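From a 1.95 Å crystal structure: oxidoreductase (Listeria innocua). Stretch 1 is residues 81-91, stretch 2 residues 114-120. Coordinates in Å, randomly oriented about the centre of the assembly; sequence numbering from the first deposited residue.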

# COMPACT_ATOMS: atom_id res chain seq x y z
N LEU A 81 -35.45 5.60 13.74
CA LEU A 81 -35.41 6.12 15.11
C LEU A 81 -35.03 7.60 15.15
O LEU A 81 -35.59 8.34 15.96
N ALA A 82 -34.11 8.02 14.29
CA ALA A 82 -33.71 9.43 14.20
C ALA A 82 -34.82 10.31 13.68
O ALA A 82 -35.12 11.33 14.27
N ILE A 83 -35.44 9.91 12.57
CA ILE A 83 -36.54 10.70 11.99
C ILE A 83 -37.71 10.77 12.98
O ILE A 83 -38.25 11.84 13.20
N SER A 84 -38.04 9.65 13.62
CA SER A 84 -39.05 9.66 14.69
C SER A 84 -38.75 10.64 15.82
O SER A 84 -39.65 11.33 16.29
N ALA A 85 -37.50 10.67 16.28
CA ALA A 85 -37.13 11.55 17.39
C ALA A 85 -37.21 13.00 16.95
O ALA A 85 -37.77 13.85 17.66
N LEU A 86 -36.69 13.29 15.76
CA LEU A 86 -36.78 14.63 15.21
C LEU A 86 -38.23 15.12 15.13
O LEU A 86 -38.53 16.17 15.71
N GLU A 87 -39.11 14.35 14.49
CA GLU A 87 -40.54 14.68 14.39
C GLU A 87 -41.20 14.94 15.73
O GLU A 87 -42.07 15.80 15.85
N ALA A 88 -40.78 14.18 16.74
CA ALA A 88 -41.24 14.39 18.12
C ALA A 88 -40.65 15.63 18.83
O ALA A 88 -41.03 15.93 19.96
N GLY A 89 -39.75 16.36 18.17
CA GLY A 89 -39.15 17.56 18.74
C GLY A 89 -37.92 17.31 19.60
O GLY A 89 -37.62 18.08 20.50
N LYS A 90 -37.22 16.22 19.32
CA LYS A 90 -36.02 15.86 20.07
C LYS A 90 -34.80 16.04 19.18
O LYS A 90 -34.83 15.66 18.01
N HIS A 91 -33.75 16.63 19.74
CA HIS A 91 -32.43 16.63 19.10
C HIS A 91 -31.88 15.20 19.11
O HIS A 91 -32.30 14.36 19.92
N ARG A 114 -36.46 21.02 8.84
CA ARG A 114 -37.89 21.31 8.86
C ARG A 114 -38.47 21.44 10.26
O ARG A 114 -39.34 22.28 10.49
N VAL A 115 -37.99 20.64 11.21
CA VAL A 115 -38.51 20.72 12.57
C VAL A 115 -37.68 21.63 13.48
O VAL A 115 -38.00 21.76 14.67
N ASN A 116 -36.62 22.22 12.93
CA ASN A 116 -35.70 23.11 13.67
C ASN A 116 -35.08 22.41 14.90
O ASN A 116 -35.17 22.90 16.02
N LYS A 117 -34.51 21.23 14.67
CA LYS A 117 -33.80 20.49 15.71
C LYS A 117 -32.44 20.05 15.16
O LYS A 117 -32.21 20.09 13.95
N HIS A 118 -31.54 19.63 16.05
CA HIS A 118 -30.18 19.30 15.63
C HIS A 118 -29.97 17.79 15.54
O HIS A 118 -30.45 17.02 16.39
N PHE A 119 -29.26 17.39 14.50
CA PHE A 119 -28.82 16.01 14.36
C PHE A 119 -27.29 16.05 14.29
O PHE A 119 -26.73 16.81 13.50
N MET A 120 -26.63 15.21 15.09
CA MET A 120 -25.16 15.13 15.11
C MET A 120 -24.67 13.69 15.09
O MET A 120 -25.18 12.87 15.84

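Apolar contact and directional bonding can be combined in one small interface, as where the end of a helix and the residues after it meet a second stretch. A82 points toward stretch 2, its CB 4.0 Å from CE1 of F119, whose chi1 is t. One turn on, L86 leaves its backbone sideways, but its m,t rotamer brings the tip nearer, with CD2 3.9 Å from CB of K117, and L86 CB lies 4.2 Å from CG2 of V115, an m rotamer that points toward stretch 1. E87 starts away and folds back through two m torsions, so that its OE1 approaches V115, 4.0 Å from CG1.

The helix closes in a Schellman motif at G89, where positive phi would jam a CB against the preceding carbonyl. K117 points toward stretch 1 in an m,m,t,t rotamer and passes close by, its CE 3.4 Å from G89 O. K90 turns away, and its NZ is hydrogen-bonded elsewhere in the structure.

H91, chi1 m, supplies the directional element. Its ND1 accepts a hydrogen bond from H118 N at 2.9 Å, near the ring plane, while K117 CD sits over one face, 3.9 Å from the H91 ring centroid. The ring of H118, chi1 m, lies nearly parallel to that of H91 but slid aside, barely overlapping it.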

# COMPACT_ATOMS: atom_id res chain seq x y z
CB LEU A 81 -34.46 5.30 15.98
CG LEU A 81 -34.76 3.80 16.07
CD1 LEU A 81 -33.70 3.05 16.88
CD2 LEU A 81 -36.14 3.51 16.62
CB ALA A 82 -32.44 9.61 13.36
CB ILE A 83 -36.96 10.17 10.59
CG1 ILE A 83 -35.83 10.44 9.58
CG2 ILE A 83 -38.31 10.78 10.14
CD1 ILE A 83 -36.05 9.81 8.21
CB SER A 84 -39.21 8.26 15.29
OG SER A 84 -39.83 7.42 14.35
CB ALA A 85 -35.75 11.22 17.91
CB LEU A 86 -36.08 14.74 13.85
CG LEU A 86 -34.55 14.61 13.94
CD1 LEU A 86 -33.97 14.31 12.57
CD2 LEU A 86 -33.88 15.85 14.57
CB GLU A 87 -41.34 13.57 13.69
CG GLU A 87 -41.02 13.38 12.21
CD GLU A 87 -41.56 14.49 11.31
OE1 GLU A 87 -42.15 15.49 11.81
OE2 GLU A 87 -41.39 14.35 10.08
CB ALA A 88 -41.00 13.12 18.93
CB LYS A 90 -36.10 14.39 20.50
CG LYS A 90 -36.71 14.09 21.87
CD LYS A 90 -38.01 14.82 22.15
CE LYS A 90 -38.78 14.15 23.27
NZ LYS A 90 -39.68 15.13 23.95
CB HIS A 91 -31.46 17.57 19.84
CG HIS A 91 -31.95 18.98 19.98
ND1 HIS A 91 -31.97 19.88 18.94
CD2 HIS A 91 -32.42 19.66 21.06
CE1 HIS A 91 -32.43 21.05 19.36
NE2 HIS A 91 -32.72 20.94 20.65
CB ARG A 114 -38.66 20.25 8.05
CG ARG A 114 -38.42 20.38 6.56
CD ARG A 114 -38.66 19.08 5.84
NE ARG A 114 -38.21 19.13 4.45
CZ ARG A 114 -38.18 18.09 3.63
NH1 ARG A 114 -38.56 16.90 4.03
NH2 ARG A 114 -37.74 18.24 2.39
CB VAL A 115 -38.62 19.32 13.23
CG1 VAL A 115 -39.49 18.39 12.39
CG2 VAL A 115 -37.24 18.71 13.43
CB ASN A 116 -36.41 24.43 14.02
CG ASN A 116 -35.45 25.51 14.47
OD1 ASN A 116 -34.26 25.48 14.17
ND2 ASN A 116 -35.97 26.50 15.20
CB LYS A 117 -34.61 19.28 16.20
CG LYS A 117 -35.95 19.61 16.89
CD LYS A 117 -35.76 20.21 18.30
CE LYS A 117 -37.02 20.92 18.79
NZ LYS A 117 -36.78 21.54 20.13
CB HIS A 118 -29.12 19.93 16.55
CG HIS A 118 -29.08 21.42 16.51
ND1 HIS A 118 -28.49 22.12 15.48
CD2 HIS A 118 -29.55 22.35 17.38
CE1 HIS A 118 -28.62 23.42 15.71
NE2 HIS A 118 -29.26 23.58 16.85
CB PHE A 119 -29.40 15.41 13.07
CG PHE A 119 -28.89 14.03 12.76
CD1 PHE A 119 -29.51 12.92 13.32
CD2 PHE A 119 -27.79 13.84 11.94
CE1 PHE A 119 -29.05 11.64 13.05
CE2 PHE A 119 -27.31 12.56 11.68
CZ PHE A 119 -27.94 11.47 12.23
CB MET A 120 -24.60 15.83 16.36
CG MET A 120 -23.04 15.90 16.44
SD MET A 120 -22.35 17.04 17.68
CE MET A 120 -22.57 18.57 16.79